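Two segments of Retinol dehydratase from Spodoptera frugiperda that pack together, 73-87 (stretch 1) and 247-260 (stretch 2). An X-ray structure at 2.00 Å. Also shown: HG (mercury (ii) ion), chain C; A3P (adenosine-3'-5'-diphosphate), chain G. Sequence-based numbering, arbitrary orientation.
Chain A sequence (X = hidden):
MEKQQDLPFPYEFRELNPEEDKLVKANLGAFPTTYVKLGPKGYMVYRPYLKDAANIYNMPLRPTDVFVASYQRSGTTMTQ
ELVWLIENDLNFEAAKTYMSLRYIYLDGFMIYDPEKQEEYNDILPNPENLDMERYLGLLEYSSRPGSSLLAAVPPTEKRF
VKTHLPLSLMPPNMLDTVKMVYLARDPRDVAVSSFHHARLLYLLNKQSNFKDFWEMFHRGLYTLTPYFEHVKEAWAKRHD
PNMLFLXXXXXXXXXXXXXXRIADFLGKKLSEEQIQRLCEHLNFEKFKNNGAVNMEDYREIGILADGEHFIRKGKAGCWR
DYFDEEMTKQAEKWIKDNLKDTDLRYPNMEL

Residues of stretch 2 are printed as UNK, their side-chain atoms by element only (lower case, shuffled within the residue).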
# COMPACT_ATOMS: atom_id res chain seq x y z
N ARG A 73 2.50 3.49 0.42
CA ARG A 73 2.96 4.78 0.93
C ARG A 73 2.67 5.93 -0.02
O ARG A 73 3.37 6.93 -0.02
CB ARG A 73 4.47 4.70 1.24
CG ARG A 73 4.84 3.54 2.16
CD ARG A 73 3.98 3.51 3.42
NE ARG A 73 4.37 4.50 4.42
CZ ARG A 73 3.64 4.80 5.49
NH1 ARG A 73 2.49 4.18 5.68
NH2 ARG A 73 4.07 5.68 6.39
N SER A 74 1.62 5.77 -0.81
CA SER A 74 1.23 6.79 -1.78
C SER A 74 -0.03 7.54 -1.40
O SER A 74 -0.53 8.33 -2.20
CB SER A 74 1.03 6.15 -3.15
OG SER A 74 2.23 5.57 -3.62
N GLY A 75 -0.56 7.29 -0.21
CA GLY A 75 -1.77 7.98 0.22
C GLY A 75 -3.01 7.10 0.35
O GLY A 75 -4.14 7.59 0.31
N THR A 76 -2.80 5.80 0.53
CA THR A 76 -3.91 4.86 0.65
C THR A 76 -4.80 5.09 1.88
O THR A 76 -6.03 5.07 1.78
CB THR A 76 -3.40 3.41 0.70
OG1 THR A 76 -2.33 3.26 -0.24
CG2 THR A 76 -4.51 2.43 0.34
N THR A 77 -4.19 5.30 3.04
CA THR A 77 -4.95 5.48 4.28
C THR A 77 -5.93 6.65 4.21
O THR A 77 -7.10 6.50 4.58
CB THR A 77 -4.03 5.68 5.49
OG1 THR A 77 -2.97 4.71 5.44
CG2 THR A 77 -4.81 5.48 6.79
N MET A 78 -5.46 7.80 3.74
CA MET A 78 -6.29 8.99 3.60
C MET A 78 -7.49 8.66 2.74
O MET A 78 -8.64 8.90 3.11
CB MET A 78 -5.54 10.11 2.88
CG MET A 78 -4.28 10.55 3.53
SD MET A 78 -3.43 11.67 2.45
CE MET A 78 -4.49 13.12 2.58
N THR A 79 -7.19 8.12 1.56
CA THR A 79 -8.21 7.75 0.59
C THR A 79 -9.21 6.77 1.19
O THR A 79 -10.41 6.91 0.99
CB THR A 79 -7.56 7.10 -0.65
OG1 THR A 79 -6.56 7.97 -1.17
CG2 THR A 79 -8.61 6.84 -1.73
N GLN A 80 -8.72 5.78 1.93
CA GLN A 80 -9.62 4.81 2.55
C GLN A 80 -10.63 5.50 3.46
O GLN A 80 -11.80 5.16 3.47
CB GLN A 80 -8.85 3.79 3.37
CG GLN A 80 -8.14 2.75 2.54
CD GLN A 80 -7.35 1.79 3.38
OE1 GLN A 80 -7.92 0.99 4.12
NE2 GLN A 80 -6.03 1.86 3.28
N GLU A 81 -10.15 6.46 4.24
CA GLU A 81 -11.01 7.17 5.17
C GLU A 81 -12.03 8.02 4.43
O GLU A 81 -13.22 7.98 4.76
CB GLU A 81 -10.17 8.05 6.10
CG GLU A 81 -10.98 8.74 7.20
CD GLU A 81 -11.47 7.79 8.29
OE1 GLU A 81 -12.07 8.28 9.27
OE2 GLU A 81 -11.25 6.57 8.18
N LEU A 82 -11.56 8.77 3.44
CA LEU A 82 -12.45 9.61 2.65
C LEU A 82 -13.53 8.76 2.01
O LEU A 82 -14.73 9.04 2.14
CB LEU A 82 -11.67 10.34 1.55
CG LEU A 82 -10.67 11.40 1.98
CD1 LEU A 82 -9.91 11.92 0.76
CD2 LEU A 82 -11.40 12.52 2.69
N VAL A 83 -13.10 7.71 1.31
CA VAL A 83 -14.00 6.79 0.63
C VAL A 83 -15.01 6.12 1.56
O VAL A 83 -16.16 5.93 1.19
CB VAL A 83 -13.20 5.68 -0.12
CG1 VAL A 83 -14.13 4.59 -0.61
CG2 VAL A 83 -12.44 6.29 -1.29
N TRP A 84 -14.59 5.77 2.77
CA TRP A 84 -15.51 5.10 3.68
C TRP A 84 -16.56 6.07 4.19
O TRP A 84 -17.73 5.74 4.23
CB TRP A 84 -14.77 4.49 4.87
CG TRP A 84 -15.54 3.39 5.54
CD1 TRP A 84 -15.54 2.06 5.20
CD2 TRP A 84 -16.45 3.52 6.64
NE1 TRP A 84 -16.39 1.36 6.02
CE2 TRP A 84 -16.96 2.23 6.91
CE3 TRP A 84 -16.89 4.60 7.41
CZ2 TRP A 84 -17.88 1.98 7.94
CZ3 TRP A 84 -17.81 4.36 8.44
CH2 TRP A 84 -18.30 3.06 8.69
N LEU A 85 -16.13 7.25 4.59
CA LEU A 85 -17.06 8.24 5.11
C LEU A 85 -18.07 8.67 4.06
O LEU A 85 -19.26 8.81 4.35
CB LEU A 85 -16.31 9.46 5.64
CG LEU A 85 -15.62 9.21 6.99
CD1 LEU A 85 -14.66 10.34 7.34
CD2 LEU A 85 -16.69 9.05 8.06
N ILE A 86 -17.59 8.86 2.83
CA ILE A 86 -18.45 9.28 1.73
C ILE A 86 -19.48 8.21 1.36
O ILE A 86 -20.62 8.53 1.04
CB ILE A 86 -17.61 9.64 0.49
CG1 ILE A 86 -16.71 10.84 0.83
CG2 ILE A 86 -18.53 9.97 -0.69
CD1 ILE A 86 -15.83 11.32 -0.30
N GLU A 87 -19.08 6.95 1.39
CA GLU A 87 -19.99 5.85 1.08
C GLU A 87 -20.93 5.60 2.25
O GLU A 87 -21.97 4.98 2.09
CB GLU A 87 -19.21 4.56 0.77
CG GLU A 87 -18.31 4.62 -0.46
CD GLU A 87 -19.09 4.69 -1.76
OE1 GLU A 87 -20.08 5.43 -1.82
OE2 GLU A 87 -18.70 4.01 -2.73
N UNK A 247 -3.36 11.84 -7.48
CA UNK A 247 -1.98 12.03 -7.06
C UNK A 247 -1.96 12.54 -5.62
O UNK A 247 -2.68 13.48 -5.28
c UNK A 247 0.15 11.66 -9.54
c UNK A 247 -0.94 12.49 -9.33
c UNK A 247 -0.36 11.50 -11.88
c UNK A 247 -1.74 12.82 -10.41
c UNK A 247 0.44 11.16 -10.80
c UNK A 247 -1.25 13.02 -7.96
c UNK A 247 -1.46 12.33 -11.69
N UNK A 248 -1.14 11.92 -4.79
CA UNK A 248 -1.02 12.30 -3.39
C UNK A 248 -0.75 13.79 -3.23
O UNK A 248 -1.24 14.43 -2.30
c UNK A 248 1.64 12.65 -1.13
c UNK A 248 0.09 11.49 -2.73
c UNK A 248 1.17 12.84 1.21
c UNK A 248 0.46 11.96 -1.35
o UNK A 248 1.55 13.27 2.46
c UNK A 248 2.00 13.09 0.14
c UNK A 248 -0.02 12.16 1.03
c UNK A 248 -0.37 11.72 -0.25
N UNK A 249 0.05 14.35 -4.13
CA UNK A 249 0.37 15.76 -4.07
C UNK A 249 -0.88 16.65 -4.15
O UNK A 249 -0.98 17.65 -3.43
c UNK A 249 2.89 14.08 -5.25
c UNK A 249 2.77 15.58 -5.02
o UNK A 249 3.87 13.48 -4.76
c UNK A 249 1.35 16.12 -5.19
o UNK A 249 2.03 13.50 -5.95
N UNK A 250 -1.83 16.28 -5.00
CA UNK A 250 -3.04 17.08 -5.14
C UNK A 250 -3.85 17.13 -3.85
O UNK A 250 -4.58 18.10 -3.62
o UNK A 250 -2.63 17.94 -7.80
o UNK A 250 -3.33 16.01 -8.57
c UNK A 250 -3.24 16.85 -7.65
c UNK A 250 -3.89 16.57 -6.30
N UNK A 251 -3.72 16.11 -3.01
CA UNK A 251 -4.42 16.06 -1.73
C UNK A 251 -3.92 17.21 -0.85
O UNK A 251 -4.68 17.81 -0.09
c UNK A 251 -6.26 13.75 -1.96
c UNK A 251 -7.11 12.65 -2.21
c UNK A 251 -4.12 14.74 -1.00
c UNK A 251 -5.49 11.19 -1.20
o UNK A 251 -7.51 10.29 -2.07
c UNK A 251 -5.03 13.57 -1.32
c UNK A 251 -4.66 12.27 -0.95
c UNK A 251 -6.71 11.37 -1.83
N UNK A 252 -2.62 17.49 -0.95
CA UNK A 252 -1.98 18.55 -0.17
C UNK A 252 -2.19 19.93 -0.77
O UNK A 252 -2.10 20.94 -0.06
c UNK A 252 -0.47 18.27 -0.07
c UNK A 252 -0.65 16.55 1.73
c UNK A 252 1.49 16.83 0.46
c UNK A 252 -0.03 16.88 0.38
N UNK A 253 -2.44 20.00 -2.07
CA UNK A 253 -2.66 21.30 -2.69
C UNK A 253 -4.11 21.74 -2.55
O UNK A 253 -4.39 22.89 -2.19
c UNK A 253 -2.21 22.64 -6.32
c UNK A 253 -2.40 24.04 -6.90
c UNK A 253 -2.26 21.28 -4.17
c UNK A 253 -2.25 22.67 -4.80
n UNK A 253 -2.65 24.02 -8.37
N UNK A 254 -5.05 20.83 -2.81
CA UNK A 254 -6.47 21.15 -2.71
C UNK A 254 -7.30 19.91 -2.34
O UNK A 254 -7.93 19.30 -3.20
c UNK A 254 -6.96 21.71 -4.05
c UNK A 254 -8.28 22.45 -3.93
o UNK A 254 -9.09 22.10 -3.04
o UNK A 254 -8.52 23.37 -4.73
N UNK A 255 -7.31 19.56 -1.06
CA UNK A 255 -8.06 18.40 -0.59
C UNK A 255 -9.55 18.54 -0.87
O UNK A 255 -10.20 17.58 -1.29
c UNK A 255 -7.74 15.66 0.60
c UNK A 255 -7.88 16.64 2.90
c UNK A 255 -8.30 16.81 1.44
c UNK A 255 -7.81 18.15 0.90
N UNK A 256 -10.12 19.74 -0.63
CA UNK A 256 -11.55 19.96 -0.88
C UNK A 256 -11.90 19.59 -2.32
O UNK A 256 -12.92 18.95 -2.57
c UNK A 256 -9.53 20.92 0.03
c UNK A 256 -10.76 21.68 0.51
c UNK A 256 -11.72 21.45 -0.61
N UNK A 257 -11.05 20.01 -3.25
CA UNK A 257 -11.27 19.71 -4.66
C UNK A 257 -11.17 18.22 -4.92
O UNK A 257 -11.91 17.67 -5.73
N UNK A 258 -10.23 17.57 -4.23
CA UNK A 258 -10.06 16.13 -4.38
C UNK A 258 -11.26 15.41 -3.77
O UNK A 258 -11.77 14.44 -4.34
c UNK A 258 -8.79 15.67 -3.67
s UNK A 258 -7.26 15.93 -4.59
N UNK A 259 -11.71 15.88 -2.62
CA UNK A 259 -12.86 15.27 -1.95
C UNK A 259 -14.07 15.29 -2.87
O UNK A 259 -14.87 14.34 -2.89
c UNK A 259 -12.09 15.76 0.40
c UNK A 259 -14.54 15.51 -0.10
c UNK A 259 -12.31 16.47 1.73
c UNK A 259 -13.20 16.00 -0.64
N UNK A 260 -14.20 16.37 -3.64
CA UNK A 260 -15.31 16.53 -4.58
C UNK A 260 -15.17 15.53 -5.72
O UNK A 260 -16.15 14.90 -6.13
c UNK A 260 -15.34 17.96 -5.12
HG HG C . -7.54 18.07 -5.66
P1 A3P G . 5.03 10.07 4.72
O1P A3P G . 5.83 8.89 5.10
O2P A3P G . 4.69 10.90 5.90
O3P A3P G . 5.76 10.88 3.73
P2 A3P G . -0.16 4.93 2.68
O4P A3P G . -1.39 5.17 3.44
O5P A3P G . -0.48 4.57 1.28
O6P A3P G . 0.65 3.87 3.33
O5' A3P G . 0.69 6.27 2.65
C5' A3P G . 1.17 6.86 3.85
C4' A3P G . 1.71 8.27 3.57
O4' A3P G . 0.59 9.20 3.64
C3' A3P G . 2.69 8.74 4.65
O3' A3P G . 3.69 9.59 4.03
C2' A3P G . 1.75 9.41 5.63
O2' A3P G . 2.31 10.21 6.67
C1' A3P G . 0.84 10.16 4.67
N9 A3P G . -0.43 10.57 5.29
C8 A3P G . -1.31 9.83 6.07
N7 A3P G . -2.36 10.49 6.48
C5 A3P G . -2.18 11.76 5.95
C6 A3P G . -2.95 12.97 6.00
N6 A3P G . -4.11 13.08 6.66
N1 A3P G . -2.46 14.10 5.34
C2 A3P G . -1.28 14.03 4.65
N3 A3P G . -0.46 12.94 4.52
C4 A3P G . -0.97 11.83 5.20

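Position 247 carries seven side-chain carbons, one followed by a ring of six, with no heteroatom. Its CA-to-CB bond points away from stretch 1, and nothing there is touched. This is Phe247, buried against other parts of the protein.

Position 248 has the same ring with one oxygen added. Its CB lies 3.3 Å from Ser74 O, and a ring carbon is 4.0 Å from Gly75 CA. This is Tyr248, and glycine permits the close approach: an ideal CB on Gly75 would sit 3.2 Å from Tyr248 CD1. A tyrosine suits the place because its hydroxyl reaches past the helix start to the nucleotide, where Tyr248 OH donates to A3P N3 at 2.9 Å.

Position 249 has three carbons, the third bearing two oxygens: Glu249, out of reach of stretch 1 and hydrogen-bonded elsewhere in the structure. Position 250 is one carbon shorter, two carbons with two oxygens on the second. It is Asp250, partly exposed and likewise remote.

Position 251 again shows one carbon and a six-membered ring with an oxygen; its CA-to-CB bond points toward stretch 1. The oxygen stands 2.7 Å from Thr79 OG1, which identifies a hydrogen-bonding phenol rather than a plain ring: Tyr251. Its OH donates to Thr79 OG1, and Thr79 OG1 in turn donates to Gly75 O at 2.9 Å, so the buried hydroxyls form a short relay ending on the carbonyl of the N-cap residue, Gly75. The ring carbons serve as apolar surface: Tyr251 CD1 is 3.6 Å from Met78 CE.

Position 252 has four carbons forked at the second, hence Leu252. It makes no contact with stretch 1, but its CD2 comes within 3.9 Å of A3P C2. Four carbons in a row ending in nitrogen make position 253 Lys253, extended and exposed.

Position 254 has two carbons, the second with two oxygens: Asp254. It caps the next helix, its OD1 accepting from the backbone N of residue 257 at 2.9 Å.

At 255, four carbons fork at the second, and a branch-end carbon is 4.3 Å from Leu82 CD1: Leu255. At 256, three carbons close onto the backbone N: Pro256, acceptable in a first helical turn, where its nitrogen need not donate. Position 257 has no side chain and is Gly257; a CB would crowd Asp254 OD1.

Position 258 has one carbon and one sulfur, Cys258. Its SG binds mercury at 2.4 Å, as a soft thiol readily does. Position 259 has four carbons forked at the first, one arm two carbons long, with a carbon 4.0 Å from Leu82 CD2: Ile259. A single carbon makes 260 Ala260, pointing away.

The contact thus joins helix 76-87 to helix 248-253 and to the start of the helix that begins at 255. Near the nucleotide, Met78 packs against both tyrosines, its SD 3.7 Å from Tyr248 CE1, beside the single cross-stretch hydrogen bond. Farther along, Leu82 packs on Leu255 and Ile259, and Ile86 reaches Ile259, with no hydrogen bond in this part.

Stretch 2 247-260: FYEDYLKDLPGCIA
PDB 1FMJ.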